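Local coordinates for NAD(P)H-hydrate epimerase (Saccharomyces cerevisiae, PDB 1JZT), which catalyses the epimerization of the S and R forms of NAD(P)HX, a hydrated and damaged form of NAD(P)H, so that both epimers can be repaired, at residues R224-A227 and N228-F232; G177-V180 and D181-P184; M149-P152 and F153-I156. All coordinates share one frame; numbering follows the deposited sequence.

Contact 1 of 3, residues R224-A227 and N228-F232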
loop_
_atom_site.group_PDB
_atom_site.type_symbol
_atom_site.label_atom_id
_atom_site.label_comp_id
_atom_site.label_asym_id
_atom_site.label_seq_id
_atom_site.Cartn_x
_atom_site.Cartn_y
_atom_site.Cartn_z
ATOM N N ARG A 224 10.986 -19.940 6.810
ATOM C CA ARG A 224 10.260 -21.098 6.292
ATOM C C ARG A 224 9.276 -21.757 7.261
ATOM O O ARG A 224 8.083 -21.850 6.977
ATOM C CB ARG A 224 11.260 -22.145 5.798
ATOM C CG ARG A 224 10.634 -23.310 5.061
ATOM C CD ARG A 224 11.684 -24.359 4.743
ATOM N NE ARG A 224 11.123 -25.494 4.018
ATOM C CZ ARG A 224 10.644 -25.424 2.781
ATOM N NH1 ARG A 224 10.662 -24.268 2.129
ATOM N NH2 ARG A 224 10.148 -26.509 2.198
ATOM N N ASP A 225 9.779 -22.221 8.400
ATOM C CA ASP A 225 8.937 -22.892 9.384
ATOM C C ASP A 225 7.728 -22.062 9.810
ATOM O O ASP A 225 6.640 -22.598 10.002
ATOM C CB ASP A 225 9.764 -23.268 10.613
ATOM C CG ASP A 225 10.288 -22.058 11.350
ATOM O OD1 ASP A 225 10.981 -21.226 10.721
ATOM O OD2 ASP A 225 10.005 -21.935 12.561
ATOM N N PHE A 226 7.920 -20.755 9.952
ATOM C CA PHE A 226 6.841 -19.862 10.363
ATOM C C PHE A 226 5.756 -19.833 9.295
ATOM O O PHE A 226 4.571 -19.971 9.600
ATOM C CB PHE A 226 7.380 -18.447 10.580
ATOM C CG PHE A 226 6.363 -17.483 11.112
ATOM C CD1 PHE A 226 5.934 -17.564 12.433
ATOM C CD2 PHE A 226 5.845 -16.479 10.299
ATOM C CE1 PHE A 226 5.006 -16.655 12.941
ATOM C CE2 PHE A 226 4.917 -15.566 10.794
ATOM C CZ PHE A 226 4.496 -15.651 12.122
ATOM N N ALA A 227 6.170 -19.641 8.045
ATOM C CA ALA A 227 5.234 -19.606 6.927
ATOM C C ALA A 227 4.467 -20.924 6.854
ATOM O O ALA A 227 3.239 -20.932 6.829
ATOM C CB ALA A 227 5.985 -19.363 5.616
ATOM N N ASN A 228 5.196 -22.036 6.823
ATOM C CA ASN A 228 4.568 -23.354 6.755
ATOM C C ASN A 228 3.534 -23.533 7.865
ATOM O O ASN A 228 2.475 -24.124 7.646
ATOM C CB ASN A 228 5.622 -24.462 6.844
ATOM C CG ASN A 228 6.517 -24.522 5.611
ATOM O OD1 ASN A 228 6.264 -23.846 4.611
ATOM N ND2 ASN A 228 7.561 -25.338 5.674
ATOM N N LYS A 229 3.843 -23.020 9.050
ATOM C CA LYS A 229 2.934 -23.121 10.182
ATOM C C LYS A 229 1.601 -22.462 9.858
ATOM O O LYS A 229 0.551 -22.881 10.348
ATOM C CB LYS A 229 3.536 -22.447 11.415
ATOM C CG LYS A 229 2.588 -22.404 12.601
ATOM C CD LYS A 229 3.275 -21.896 13.846
ATOM C CE LYS A 229 3.480 -20.400 13.806
ATOM N NZ LYS A 229 4.146 -19.933 15.054
ATOM N N PHE A 230 1.649 -21.428 9.029
ATOM C CA PHE A 230 0.441 -20.706 8.661
ATOM C C PHE A 230 -0.130 -21.105 7.310
ATOM O O PHE A 230 -0.943 -20.384 6.732
ATOM C CB PHE A 230 0.707 -19.202 8.720
ATOM C CG PHE A 230 0.642 -18.636 10.107
ATOM C CD1 PHE A 230 -0.588 -18.347 10.690
ATOM C CD2 PHE A 230 1.804 -18.402 10.837
ATOM C CE1 PHE A 230 -0.661 -17.829 11.981
ATOM C CE2 PHE A 230 1.742 -17.886 12.128
ATOM C CZ PHE A 230 0.506 -17.597 12.704
ATOM N N GLY A 231 0.307 -22.256 6.810
ATOM C CA GLY A 231 -0.210 -22.756 5.552
ATOM C C GLY A 231 0.411 -22.296 4.249
ATOM O O GLY A 231 -0.118 -22.618 3.185
ATOM N N PHE A 232 1.509 -21.548 4.297
ATOM C CA PHE A 232 2.126 -21.117 3.049
ATOM C C PHE A 232 3.640 -21.271 3.058
ATOM O O PHE A 232 4.240 -21.568 4.086
ATOM C CB PHE A 232 1.741 -19.666 2.711
ATOM C CG PHE A 232 2.358 -18.633 3.615
ATOM C CD1 PHE A 232 1.871 -18.429 4.903
ATOM C CD2 PHE A 232 3.403 -17.833 3.160
ATOM C CE1 PHE A 232 2.414 -17.438 5.723
ATOM C CE2 PHE A 232 3.956 -16.840 3.971
ATOM C CZ PHE A 232 3.459 -16.641 5.252
HETATM O O HOH W 1 6.972 -21.056 13.607
#
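Asn228 N bonds to Arg224 O at 2.9 Å with a nearly straight N-H...O angle of 177°, the regular i to i+4 pattern, and Lys229 N repeats it on Asp225 O before the helix breaks off at Phe230. Termination centres on Ala227 O. Phe230 N (2.8 Å from Ala227 O) and Phe232 N (3.1 Å from Ala227 O) approach this one oxygen from opposite faces of its carbonyl plane, so a single acceptor serves two donors above and below it.

The side chains make two separate aromatic contacts, a ring pair and a methyl over a ring. Phe230 turns an edge to the face of Phe226 in a T-shaped (edge-to-face) pair: the planes stand 60° apart, and Phe230 CE2 comes to 3.5 Å from Phe226 CZ. Lys229 reaches past the same Phe226 ring with its terminal carbon and amine, NZ lying 4.0 Å from Phe226 CD1, while its charge is paired with Glu18. Helix 9-19 meets both rings, through Glu18 and Leu19 on Phe226 and Ile15 and Glu18 on Phe230.

On another side of the turn, Phe232 has its CG between backbone N and carbonyl carbon (chi1 70°), which carries the ring back beneath Ala227. Ala227 CB then sits over the ring face, 3.7 Å from the centroid of Phe232, a CH-pi contact. A serine in place of Phe232 would probably leave the Ala227 methyl without its aromatic platform and open a gap beside the last turn.

Gly231, with positive phi, completes the reversal, its N bonding to Asn228 O at 3.0 Å. The pair Phe232 N to Ala227 O and Gly231 N to Asn228 O, with Gly231 as C-prime residue, defines a Schellman motif closing helix 224-229.

Contact 2 of 3, residues G177-V180 and D181-P184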
loop_
_atom_site.group_PDB
_atom_site.type_symbol
_atom_site.label_atom_id
_atom_site.label_comp_id
_atom_site.label_asym_id
_atom_site.label_seq_id
_atom_site.Cartn_x
_atom_site.Cartn_y
_atom_site.Cartn_z
ATOM N N GLY A 177 -11.827 -1.094 0.451
ATOM C CA GLY A 177 -13.236 -1.260 0.135
ATOM C C GLY A 177 -13.617 -2.673 -0.264
ATOM O O GLY A 177 -14.805 -3.005 -0.322
ATOM N N TRP A 178 -12.623 -3.509 -0.557
ATOM C CA TRP A 178 -12.882 -4.903 -0.928
ATOM C C TRP A 178 -13.049 -5.727 0.341
ATOM O O TRP A 178 -12.503 -5.380 1.392
ATOM C CB TRP A 178 -11.707 -5.488 -1.727
ATOM C CG TRP A 178 -11.642 -5.096 -3.175
ATOM C CD1 TRP A 178 -12.139 -3.958 -3.744
ATOM C CD2 TRP A 178 -10.982 -5.819 -4.226
ATOM N NE1 TRP A 178 -11.824 -3.927 -5.086
ATOM C CE2 TRP A 178 -11.117 -5.055 -5.408
ATOM C CE3 TRP A 178 -10.288 -7.040 -4.284
ATOM C CZ2 TRP A 178 -10.584 -5.468 -6.640
ATOM C CZ3 TRP A 178 -9.755 -7.454 -5.514
ATOM C CH2 TRP A 178 -9.909 -6.663 -6.675
ATOM N N ASP A 179 -13.806 -6.816 0.252
ATOM C CA ASP A 179 -13.954 -7.681 1.409
ATOM C C ASP A 179 -12.647 -8.465 1.419
ATOM O O ASP A 179 -12.358 -9.207 0.482
ATOM C CB ASP A 179 -15.147 -8.623 1.241
ATOM C CG ASP A 179 -15.396 -9.461 2.477
ATOM O OD1 ASP A 179 -14.513 -10.266 2.836
ATOM O OD2 ASP A 179 -16.468 -9.307 3.099
ATOM N N VAL A 180 -11.852 -8.279 2.468
ATOM C CA VAL A 180 -10.548 -8.926 2.582
ATOM C C VAL A 180 -10.552 -10.417 2.279
ATOM O O VAL A 180 -9.578 -10.939 1.746
ATOM C CB VAL A 180 -9.936 -8.710 3.992
ATOM C CG1 VAL A 180 -8.541 -9.325 4.059
ATOM C CG2 VAL A 180 -9.873 -7.219 4.313
ATOM N N ASP A 181 -11.644 -11.105 2.603
ATOM C CA ASP A 181 -11.719 -12.545 2.355
ATOM C C ASP A 181 -12.666 -12.937 1.228
ATOM O O ASP A 181 -12.450 -13.944 0.554
ATOM C CB ASP A 181 -12.145 -13.288 3.623
ATOM C CG ASP A 181 -11.128 -13.179 4.733
ATOM O OD1 ASP A 181 -9.925 -13.386 4.466
ATOM O OD2 ASP A 181 -11.534 -12.901 5.880
ATOM N N LYS A 182 -13.713 -12.141 1.027
ATOM C CA LYS A 182 -14.706 -12.426 -0.003
ATOM C C LYS A 182 -14.419 -11.751 -1.337
ATOM O O LYS A 182 -14.838 -12.241 -2.382
ATOM C CB LYS A 182 -16.097 -11.992 0.470
ATOM C CG LYS A 182 -16.546 -12.598 1.790
ATOM C CD LYS A 182 -16.729 -14.098 1.681
ATOM C CE LYS A 182 -17.333 -14.668 2.954
ATOM N NZ LYS A 182 -18.667 -14.068 3.253
ATOM N N GLY A 183 -13.723 -10.621 -1.297
ATOM C CA GLY A 183 -13.420 -9.899 -2.521
ATOM C C GLY A 183 -14.288 -8.663 -2.687
ATOM O O GLY A 183 -14.996 -8.279 -1.763
ATOM N N PRO A 184 -14.269 -8.023 -3.866
ATOM C CA PRO A 184 -15.067 -6.822 -4.120
ATOM C C PRO A 184 -16.568 -7.086 -4.027
ATOM O O PRO A 184 -17.106 -7.922 -4.751
ATOM C CB PRO A 184 -14.623 -6.407 -5.521
ATOM C CG PRO A 184 -14.339 -7.715 -6.173
ATOM C CD PRO A 184 -13.603 -8.482 -5.100
#
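Asp179 sets its CG anti to the backbone N (chi1 -175°), which swings the carboxylate across the turn to Asp181 and Lys182, while Trp178 holds CG beside its own N (chi1 -78°) and lays the indole alongside Pro184.

The first torsion creates the polar centre of the turn. Asp179 OD1 accepts from two successive backbone amides: Lys182 N lies 2.7 Å from Asp179 OD1 and comes in from above the carboxylate plane, whereas Asp181 N, 3.0 Å from Asp179 OD1, is received on that oxygen's anti lone pair, the one away from OD2. Two donors from different directions should hold the carboxylate against rotation. The Lys182 chain runs beside it, with CG 3.3 Å from Asp179 OD1, so the aliphatic part of the lysine flanks the acid.

The backbone closes the same loop in both directions. Asp179 N donates to Gly183 O at 2.8 Å, and Gly183 N returns a bond to Asp179 O at 2.7 Å, forming one antiparallel hydrogen-bonded pair.

Pro184 supplies the apolar end. Its CB makes a CH-pi contact, 3.7 Å from the centroid of the five-membered ring of Trp178 and only 7° off the ring normal; its CD adds an apolar contact at Trp178 CE3 (3.7 Å) over the same face. Trp178 NE1 is satisfied by Ile190 O, and the carboxylate of Asp181 turns to Ser9, both outside the turn.

The side chain of Val180 lies about 4 Å from that of Phe143, a residue predicted to bind (6S)-NADPHX, which places the turn beside the probable substrate pocket. Since Lys182 and Gly183 both face Asp179, the geometry is that of a classic beta bulge, and the bond from Asp181 N to Asp179 OD1 adds an Asx turn in the loop between strands 169-172 and 194-198.

Contact 3 of 3, residues M149-P152 and F153-I156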
loop_
_atom_site.group_PDB
_atom_site.type_symbol
_atom_site.label_atom_id
_atom_site.label_comp_id
_atom_site.label_asym_id
_atom_site.label_seq_id
_atom_site.Cartn_x
_atom_site.Cartn_y
_atom_site.Cartn_z
HETATM N N MSE A 149 -17.897 1.263 5.380
HETATM C CA MSE A 149 -16.866 2.285 5.409
HETATM C C MSE A 149 -17.508 3.614 5.765
HETATM O O MSE A 149 -18.607 3.925 5.308
HETATM C CB MSE A 149 -16.181 2.405 4.057
HETATM C CG MSE A 149 -15.042 3.395 4.079
HETATM SE SE MSE A 149 -13.990 3.270 2.502
HETATM C CE MSE A 149 -13.286 1.498 2.788
ATOM N N ARG A 150 -16.808 4.398 6.573
ATOM C CA ARG A 150 -17.317 5.686 7.008
ATOM C C ARG A 150 -16.665 6.837 6.259
ATOM O O ARG A 150 -15.656 6.652 5.577
ATOM C CB ARG A 150 -17.077 5.837 8.506
ATOM C CG ARG A 150 -17.525 4.621 9.305
ATOM C CD ARG A 150 -17.644 4.959 10.768
ATOM N NE ARG A 150 -18.104 3.833 11.572
ATOM C CZ ARG A 150 -18.470 3.942 12.845
ATOM N NH1 ARG A 150 -18.429 5.127 13.443
ATOM N NH2 ARG A 150 -18.863 2.870 13.525
ATOM N N GLU A 151 -17.258 8.023 6.365
ATOM C CA GLU A 151 -16.700 9.202 5.712
ATOM C C GLU A 151 -15.475 9.619 6.515
ATOM O O GLU A 151 -15.358 9.278 7.694
ATOM C CB GLU A 151 -17.720 10.349 5.696
ATOM C CG GLU A 151 -18.958 10.105 4.833
ATOM C CD GLU A 151 -18.623 9.842 3.371
ATOM O OE1 GLU A 151 -17.499 10.180 2.935
ATOM O OE2 GLU A 151 -19.491 9.307 2.652
ATOM N N PRO A 152 -14.546 10.363 5.894
ATOM C CA PRO A 152 -14.605 10.813 4.503
ATOM C C PRO A 152 -14.057 9.774 3.527
ATOM O O PRO A 152 -13.986 10.019 2.325
ATOM C CB PRO A 152 -13.760 12.077 4.528
ATOM C CG PRO A 152 -12.652 11.684 5.467
ATOM C CD PRO A 152 -13.390 10.959 6.591
ATOM N N PHE A 153 -13.673 8.615 4.049
ATOM C CA PHE A 153 -13.115 7.556 3.223
ATOM C C PHE A 153 -14.101 7.013 2.207
ATOM O O PHE A 153 -13.705 6.565 1.135
ATOM C CB PHE A 153 -12.593 6.427 4.110
ATOM C CG PHE A 153 -11.647 6.899 5.168
ATOM C CD1 PHE A 153 -10.456 7.530 4.820
ATOM C CD2 PHE A 153 -11.968 6.764 6.514
ATOM C CE1 PHE A 153 -9.599 8.023 5.801
ATOM C CE2 PHE A 153 -11.117 7.254 7.500
ATOM C CZ PHE A 153 -9.933 7.885 7.141
ATOM N N LYS A 154 -15.387 7.054 2.534
ATOM C CA LYS A 154 -16.384 6.563 1.596
ATOM C C LYS A 154 -16.319 7.437 0.342
ATOM O O LYS A 154 -16.147 6.933 -0.767
ATOM C CB LYS A 154 -17.785 6.623 2.210
ATOM C CG LYS A 154 -18.842 5.903 1.384
ATOM C CD LYS A 154 -20.250 6.275 1.823
ATOM C CE LYS A 154 -20.497 5.945 3.287
ATOM N NZ LYS A 154 -21.882 6.333 3.706
ATOM N N GLY A 155 -16.435 8.748 0.531
ATOM C CA GLY A 155 -16.378 9.673 -0.589
ATOM C C GLY A 155 -15.052 9.659 -1.330
ATOM O O GLY A 155 -15.014 9.862 -2.543
ATOM N N ILE A 156 -13.958 9.438 -0.605
ATOM C CA ILE A 156 -12.635 9.383 -1.231
ATOM C C ILE A 156 -12.588 8.235 -2.243
ATOM O O ILE A 156 -12.139 8.412 -3.372
ATOM C CB ILE A 156 -11.516 9.170 -0.172
ATOM C CG1 ILE A 156 -11.502 10.332 0.824
ATOM C CG2 ILE A 156 -10.155 9.042 -0.854
ATOM C CD1 ILE A 156 -11.264 11.683 0.208
#
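Selenomethionine Met149 lays its selenium against the backbone carbonyl and CB of Phe153, SE standing 3.6 Å from Phe153 O and 3.8 Å from Phe153 CB, with the two side chains crossing at about a right angle. The setting is the N-terminal turn of helix 153-163, the helix of a beta-alpha-beta crossover between parallel strands 133-139 and 169-172 in a Rossmann-like sheet.

Backbone bonds show how the turn begins. Lys154 N meets Arg150 O from above its carbonyl plane at 3.1 Å, a bent approach at 135°, while Ile156 N reaches Pro152 O at 3.0 Å in the carbonyl plane. The peptide bond before Pro152 is cis, and the proline carries its CD over one face of the Phe153 ring. Phe141 meets that ring edge-to-face and Pro67 also touches it, so the aromatic group is buried between loops. Met149 in turn packs on Phe141 and Thr176, the latter a predicted potassium ligand.

Glu151 works on the outer side of the turn. Its chain bends at CB-CG (chi2 -59°), folding the carboxylate back over Lys154. The OE2 oxygen touches the lysine's aliphatic portion, 3.2 Å from Lys154 CB, and the salt bridge to Lys154 NZ is long at 4.0 Å. The negative charge is likely to be favoured by the N-terminal end of the helix, where OE1 takes a first-turn amide: Gly155 N donates to Glu151 OE1 at 3.0 Å, meeting it on the syn side, 22° out of the carboxylate plane.

Overall arrangement
Contacts 2 and 3 are neighbours, with centres about 16 Å apart and Gly177 N lying 3.8 Å from Met149 CE; both lie beside residues predicted to bind substrate or potassium. Contact 1 stands apart, its centre about 23 Å from the centre of the chain. All three are partly buried: each has buried aromatic groups, the charged residues of contacts 1 and 3 are exposed, and the aspartates of contact 2 are only partly so. Two concern helix ends: 224-232 terminates a helix through backbone bonds and phenylalanine rings, whereas 149-156 starts one with help from a glutamate. Contact 2, in a loop without regular structure, combines an aspartate that accepts from backbone amides with a tryptophan-proline contact.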